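Local coordinates for DUF3829 domain-containing protein (Bacteroides thetaiotaomicron, PDB 3RH3) that is of unknown function but folds as an all-alpha protein and is probably exported as a lipoprotein, at residues 159-170 against 206-215. Residues are numbered along the deposited sequence; the frame is centred on the assembly and turned at random. Where two conformers were deposited one is given.
Sequences PLKDQIMAMRKM and AEKIPAVTGY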
ATOM      1  N   PRO A 159       4.675  24.675 -12.791  1.00 54.44           N
ATOM      2  CA  PRO A 159       3.822  24.664 -14.008  1.00 53.55           C
ATOM      3  C   PRO A 159       3.121  23.324 -14.277  1.00 53.52           C
ATOM      4  O   PRO A 159       2.048  23.326 -14.866  1.00 53.68           O
ATOM      5  CB  PRO A 159       4.809  24.983 -15.135  1.00 56.20           C
ATOM      6  CG  PRO A 159       5.938  25.674 -14.462  1.00 61.44           C
ATOM      7  CD  PRO A 159       6.066  25.055 -13.121  1.00 55.82           C
ATOM      8  N   LEU A 160       3.701  22.194 -13.837  1.00 47.12           N
ATOM      9  CA  LEU A 160       3.118  20.866 -14.057  1.00 45.19           C
ATOM     10  C   LEU A 160       2.515  20.264 -12.788  1.00 50.12           C
ATOM     11  O   LEU A 160       2.420  19.026 -12.662  1.00 50.48           O
ATOM     12  CB  LEU A 160       4.166  19.908 -14.638  1.00 44.88           C
ATOM     13  CG  LEU A 160       4.934  20.412 -15.839  1.00 51.77           C
ATOM     14  CD1 LEU A 160       6.161  19.591 -16.049  1.00 52.74           C
ATOM     15  CD2 LEU A 160       4.064  20.425 -17.089  1.00 54.38           C
ATOM     16  N   LYS A 161       2.047  21.130 -11.879  1.00 45.87           N
ATOM     17  CA  LYS A 161       1.405  20.747 -10.619  1.00 44.06           C
ATOM     18  C   LYS A 161       0.327  19.673 -10.849  1.00 46.56           C
ATOM     19  O   LYS A 161       0.413  18.607 -10.233  1.00 44.38           O
ATOM     20  CB  LYS A 161       0.794  21.990  -9.942  1.00 46.89           C
ATOM     21  CG  LYS A 161       0.156  21.764  -8.573  1.00 55.95           C
ATOM     22  CD  LYS A 161      -0.664  22.975  -8.165  1.00 64.19           C
ATOM     23  CE  LYS A 161      -1.411  22.755  -6.882  1.00 79.52           C
ATOM     24  NZ  LYS A 161      -2.875  22.948  -7.065  1.00 91.22           N
ATOM     25  N   ASP A 162      -0.644  19.928 -11.769  1.00 43.59           N
ATOM     26  CA  ASP A 162      -1.773  19.029 -12.048  1.00 42.66           C
ATOM     27  C   ASP A 162      -1.298  17.634 -12.460  1.00 44.84           C
ATOM     28  O   ASP A 162      -1.831  16.645 -11.947  1.00 43.41           O
ATOM     29  CB  ASP A 162      -2.693  19.605 -13.133  1.00 47.02           C
ATOM     30  CG  ASP A 162      -3.409  20.908 -12.802  1.00 64.65           C
ATOM     31  OD1 ASP A 162      -3.351  21.342 -11.623  1.00 65.58           O
ATOM     32  OD2 ASP A 162      -4.045  21.485 -13.720  1.00 75.78           O
ATOM     33  N   GLN A 163      -0.284  17.578 -13.369  1.00 40.68           N
ATOM     34  CA  GLN A 163       0.307  16.345 -13.870  0.67 39.43           C
ATOM     35  C   GLN A 163       0.954  15.556 -12.702  1.00 41.66           C
ATOM     36  O   GLN A 163       0.664  14.377 -12.545  1.00 40.05           O
ATOM     37  CB  GLN A 163       1.334  16.659 -14.985  0.67 41.58           C
ATOM     38  CG  GLN A 163       0.707  17.134 -16.317  0.67 51.56           C
ATOM     39  CD  GLN A 163       0.376  18.620 -16.432  0.67 55.96           C
ATOM     40  OE1 GLN A 163       0.225  19.358 -15.439  0.67 46.10           O
ATOM     41  NE2 GLN A 163       0.156  19.073 -17.663  0.67 32.38           N
ATOM     42  N   ILE A 164       1.813  16.222 -11.877  1.00 38.97           N
ATOM     43  CA  ILE A 164       2.514  15.626 -10.730  1.00 37.40           C
ATOM     44  C   ILE A 164       1.507  15.109  -9.692  1.00 40.27           C
ATOM     45  O   ILE A 164       1.628  13.959  -9.238  1.00 38.70           O
ATOM     46  CB  ILE A 164       3.535  16.623 -10.111  1.00 40.32           C
ATOM     47  CG1 ILE A 164       4.677  16.903 -11.127  1.00 40.22           C
ATOM     48  CG2 ILE A 164       4.100  16.089  -8.759  1.00 39.55           C
ATOM     49  CD1 ILE A 164       5.318  18.248 -11.039  1.00 41.54           C
HETATM   50  N   MSE A 165       0.524  15.945  -9.328  1.00 37.05           N
HETATM   51  CA  MSE A 165      -0.548  15.601  -8.376  0.50 34.99           C
HETATM   52  C   MSE A 165      -1.298  14.350  -8.851  1.00 38.69           C
HETATM   53  O   MSE A 165      -1.542  13.440  -8.070  1.00 37.19           O
HETATM   54  CB  MSE A 165      -1.549  16.770  -8.201  0.50 37.29           C
HETATM   55  CG  MSE A 165      -0.962  18.006  -7.525  0.50 44.02           C
HETATM   56 SE   MSE A 165      -0.185  17.657  -5.783  0.38 49.39          SE
HETATM   57  CE  MSE A 165      -1.837  17.396  -4.816  0.50 44.95           C
ATOM     58  N   ALA A 166      -1.651  14.306 -10.165  1.00 36.30           N
ATOM     59  CA  ALA A 166      -2.381  13.171 -10.734  1.00 34.90           C
ATOM     60  C   ALA A 166      -1.583  11.870 -10.606  1.00 38.78           C
ATOM     61  O   ALA A 166      -2.125  10.848 -10.163  1.00 38.34           O
ATOM     62  CB  ALA A 166      -2.718  13.431 -12.187  1.00 35.95           C
HETATM   63  N   MSE A 167      -0.295  11.911 -10.958  1.00 34.77           N
HETATM   64  CA  MSE A 167       0.547  10.712 -10.892  1.00 33.84           C
HETATM   65  C   MSE A 167       0.674  10.221  -9.465  1.00 40.81           C
HETATM   66  O   MSE A 167       0.496   9.030  -9.231  1.00 42.70           O
HETATM   67  CB  MSE A 167       1.926  10.959 -11.500  1.00 35.05           C
HETATM   68  CG  MSE A 167       1.892  11.047 -12.986  1.00 39.60           C
HETATM   69 SE   MSE A 167       3.663  11.130 -13.793  0.75 43.72          SE
HETATM   70  CE  MSE A 167       3.891  13.064 -13.788  1.00 42.51           C
ATOM     71  N   ARG A 168       0.956  11.130  -8.517  1.00 38.20           N
ATOM     72  CA  ARG A 168       1.019  10.820  -7.092  1.00 38.05           C
ATOM     73  C   ARG A 168      -0.293  10.153  -6.601  1.00 39.21           C
ATOM     74  O   ARG A 168      -0.227   9.126  -5.939  1.00 39.70           O
ATOM     75  CB  ARG A 168       1.303  12.080  -6.268  1.00 39.69           C
ATOM     76  CG  ARG A 168       2.725  12.559  -6.362  1.00 52.78           C
ATOM     77  CD  ARG A 168       3.038  13.595  -5.285  1.00 64.73           C
ATOM     78  NE  ARG A 168       3.141  13.032  -3.928  1.00 73.55           N
ATOM     79  CZ  ARG A 168       4.190  12.354  -3.462  1.00 90.70           C
ATOM     80  NH1 ARG A 168       5.234  12.104  -4.247  1.00 72.90           N
ATOM     81  NH2 ARG A 168       4.197  11.909  -2.211  1.00 82.95           N
ATOM     82  N   LYS A 169      -1.451  10.687  -6.950  1.00 36.41           N
ATOM     83  CA  LYS A 169      -2.730  10.100  -6.503  1.00 36.63           C
ATOM     84  C   LYS A 169      -2.975   8.704  -7.113  1.00 41.51           C
ATOM     85  O   LYS A 169      -3.335   7.786  -6.374  1.00 43.36           O
ATOM     86  CB  LYS A 169      -3.927  11.018  -6.772  1.00 40.62           C
ATOM     87  CG  LYS A 169      -5.153  10.584  -5.960  1.00 46.20           C
ATOM     88  CD  LYS A 169      -6.270  11.572  -5.951  1.00 56.44           C
ATOM     89  CE  LYS A 169      -7.328  11.123  -4.967  1.00 71.51           C
ATOM     90  NZ  LYS A 169      -8.313  12.203  -4.680  1.00 87.61           N
HETATM   91  N   MSE A 170      -2.697   8.525  -8.424  1.00 35.65           N
HETATM   92  CA  MSE A 170      -2.865   7.241  -9.123  1.00 31.68           C
HETATM   93  C   MSE A 170      -1.933   6.185  -8.568  1.00 34.81           C
HETATM   94  O   MSE A 170      -2.377   5.061  -8.360  1.00 31.25           O
HETATM   95  CB  MSE A 170      -2.689   7.399 -10.628  1.00 32.34           C
HETATM   96  CG  MSE A 170      -3.876   8.174 -11.238  1.00 35.97           C
HETATM   97 SE   MSE A 170      -3.802   8.206 -13.151  0.75 38.55          SE
HETATM   98  CE  MSE A 170      -2.715   9.749 -13.371  1.00 38.04           C
ATOM     99  N   ALA A 206      -6.974  12.686 -15.500  1.00 44.56           N
ATOM    100  CA  ALA A 206      -5.574  12.943 -15.868  1.00 44.49           C
ATOM    101  C   ALA A 206      -5.408  13.131 -17.378  1.00 49.93           C
ATOM    102  O   ALA A 206      -4.674  14.034 -17.787  1.00 50.69           O
ATOM    103  CB  ALA A 206      -4.677  11.828 -15.387  1.00 43.95           C
ATOM    104  N   GLU A 207      -6.119  12.323 -18.199  1.00 46.35           N
ATOM    105  CA  GLU A 207      -6.087  12.424 -19.665  1.00 48.12           C
ATOM    106  C   GLU A 207      -6.626  13.778 -20.171  1.00 55.04           C
ATOM    107  O   GLU A 207      -6.311  14.171 -21.293  1.00 56.55           O
ATOM    108  CB  GLU A 207      -6.907  11.300 -20.313  1.00 49.55           C
ATOM    109  CG  GLU A 207      -6.255   9.930 -20.294  1.00 59.07           C
ATOM    110  CD  GLU A 207      -7.203   8.779 -20.576  1.00 82.53           C
ATOM    111  OE1 GLU A 207      -8.406   9.030 -20.824  1.00 77.50           O
ATOM    112  OE2 GLU A 207      -6.747   7.616 -20.521  1.00 83.99           O
ATOM    113  N   LYS A 208      -7.436  14.477 -19.352  1.00 52.59           N
ATOM    114  CA  LYS A 208      -8.024  15.771 -19.695  1.00 54.10           C
ATOM    115  C   LYS A 208      -7.171  16.948 -19.219  1.00 59.24           C
ATOM    116  O   LYS A 208      -7.530  18.091 -19.527  1.00 61.62           O
ATOM    117  CB  LYS A 208      -9.437  15.890 -19.091  1.00 57.27           C
ATOM    118  CG  LYS A 208     -10.515  15.118 -19.853  1.00 73.94           C
ATOM    119  CD  LYS A 208     -11.703  14.719 -18.953  1.00 84.58           C
ATOM    120  CE  LYS A 208     -12.529  15.873 -18.428  1.00 98.80           C
ATOM    121  NZ  LYS A 208     -13.238  15.524 -17.167  1.00106.16           N
ATOM    122  N   ILE A 209      -6.062  16.690 -18.465  1.00 53.85           N
ATOM    123  CA  ILE A 209      -5.168  17.750 -17.957  1.00 54.07           C
ATOM    124  C   ILE A 209      -4.573  18.494 -19.160  1.00 61.55           C
ATOM    125  O   ILE A 209      -4.025  17.843 -20.058  1.00 61.66           O
ATOM    126  CB  ILE A 209      -4.064  17.257 -16.978  1.00 55.06           C
ATOM    127  CG1 ILE A 209      -4.675  16.682 -15.682  1.00 54.03           C
ATOM    128  CG2 ILE A 209      -3.101  18.393 -16.635  1.00 55.79           C
ATOM    129  CD1 ILE A 209      -3.675  15.989 -14.781  1.00 58.84           C
ATOM    130  N   PRO A 210      -4.735  19.837 -19.235  1.00 59.78           N
ATOM    131  CA  PRO A 210      -4.202  20.560 -20.401  1.00 61.58           C
ATOM    132  C   PRO A 210      -2.673  20.562 -20.408  1.00 65.06           C
ATOM    133  O   PRO A 210      -2.044  20.715 -19.355  1.00 63.62           O
ATOM    134  CB  PRO A 210      -4.776  21.975 -20.242  1.00 64.97           C
ATOM    135  CG  PRO A 210      -5.031  22.121 -18.777  1.00 68.55           C
ATOM    136  CD  PRO A 210      -5.391  20.753 -18.275  1.00 61.78           C
ATOM    137  N   ALA A 211      -2.091  20.359 -21.597  1.00 62.26           N
ATOM    138  CA  ALA A 211      -0.649  20.367 -21.817  1.00 62.32           C
ATOM    139  C   ALA A 211      -0.078  21.765 -21.544  1.00 67.74           C
ATOM    140  O   ALA A 211      -0.772  22.770 -21.736  1.00 69.59           O
ATOM    141  CB  ALA A 211      -0.345  19.940 -23.246  1.00 63.65           C
ATOM    142  N   VAL A 212       1.169  21.824 -21.066  1.00 62.51           N
ATOM    143  CA  VAL A 212       1.863  23.079 -20.775  1.00 62.57           C
ATOM    144  C   VAL A 212       2.992  23.226 -21.790  1.00 65.48           C
ATOM    145  O   VAL A 212       3.757  22.281 -21.993  1.00 64.86           O
ATOM    146  CB  VAL A 212       2.371  23.160 -19.309  1.00 65.75           C
ATOM    147  CG1 VAL A 212       2.841  24.572 -18.968  1.00 67.30           C
ATOM    148  CG2 VAL A 212       1.295  22.714 -18.321  1.00 64.33           C
ATOM    149  N   THR A 213       3.088  24.401 -22.435  1.00 60.82           N
ATOM    150  CA  THR A 213       4.101  24.694 -23.442  1.00 60.24           C
ATOM    151  C   THR A 213       5.494  24.742 -22.784  1.00 60.70           C
ATOM    152  O   THR A 213       5.655  25.326 -21.714  1.00 59.23           O
ATOM    153  CB  THR A 213       3.724  26.002 -24.157  1.00 70.94           C
ATOM    154  OG1 THR A 213       2.416  25.844 -24.703  1.00 70.88           O
ATOM    155  CG2 THR A 213       4.684  26.364 -25.283  1.00 70.33           C
ATOM    156  N   GLY A 214       6.465  24.105 -23.439  1.00 56.17           N
ATOM    157  CA  GLY A 214       7.855  24.041 -22.994  1.00 55.57           C
ATOM    158  C   GLY A 214       8.183  22.892 -22.060  1.00 56.85           C
ATOM    159  O   GLY A 214       9.214  22.929 -21.380  1.00 57.41           O
ATOM    160  N   TYR A 215       7.299  21.878 -21.987  1.00 50.87           N
ATOM    161  CA  TYR A 215       7.467  20.715 -21.101  1.00 48.59           C
ATOM    162  C   TYR A 215       7.106  19.415 -21.845  1.00 50.26           C
ATOM    163  O   TYR A 215       6.509  18.516 -21.255  1.00 48.03           O
ATOM    164  CB  TYR A 215       6.623  20.880 -19.800  1.00 49.00           C
ATOM    165  CG  TYR A 215       7.001  22.105 -19.000  1.00 52.53           C
ATOM    166  CD1 TYR A 215       8.067  22.075 -18.106  1.00 55.09           C
ATOM    167  CD2 TYR A 215       6.343  23.320 -19.189  1.00 54.91           C
ATOM    168  CE1 TYR A 215       8.479  23.226 -17.430  1.00 59.32           C
ATOM    169  CE2 TYR A 215       6.732  24.472 -18.504  1.00 57.03           C
ATOM    170  CZ  TYR A 215       7.804  24.422 -17.630  1.00 67.24           C
ATOM    171  OH  TYR A 215       8.182  25.561 -16.957  1.00 70.50           O
TER
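I209 lies against the first two turns of helix 161-181, within the helical bundle of the DUF3829-like C-terminal part, where the loop joining helix 189-207 to helix 216-240 closes over the helix start. Its two branches divide the work. With CG1 beside the backbone N (chi1 -64°), I209 CD1 reaches the carbonyl of D162, 3.4 Å from D162 O, and also touches A166 CB. I209 CG2 meets the CB of D162 and lies 3.5 Å from Q163 CD. In the conformer described, one of two for Q163, the chain bends at chi2 (84°), which brings its amide over this methyl and on to the loop backbone. There, in that conformer, Q163 NE2 gives a weak hydrogen bond to P210 O, 3.2 Å long and strongly bent, with an N-H...O angle of 124°; it is the one hydrogen bond between 159-170 and 206-215.

Toward the start of the helix, P159 and L160 take over the contact. Both methyls of L160, the N-cap residue, touch Y215: L160 CD1 sits 3.7 Å from Y215 CD1, while CD2 meets Y215 CB and also V212 CG2. The same V212 methyl approaches P159 O. Y215, itself the N-cap of helix 216-240, closes the type II turn begun at V212, and the Y215 and P159 side chains cross at about a right angle, with Y215 OH 3.4 Å from P159 CG. L160 also touches E218, tying this corner to helix 216-240.

At the other end, helix 189-207 comes close through small side chains, A166 CB meeting A206 CB at 4.1 Å. One turn further along, selenomethionine M170, which also packs on L199 and L203, sets its CE methyl tightly against A206 CB, at 3.5 Å.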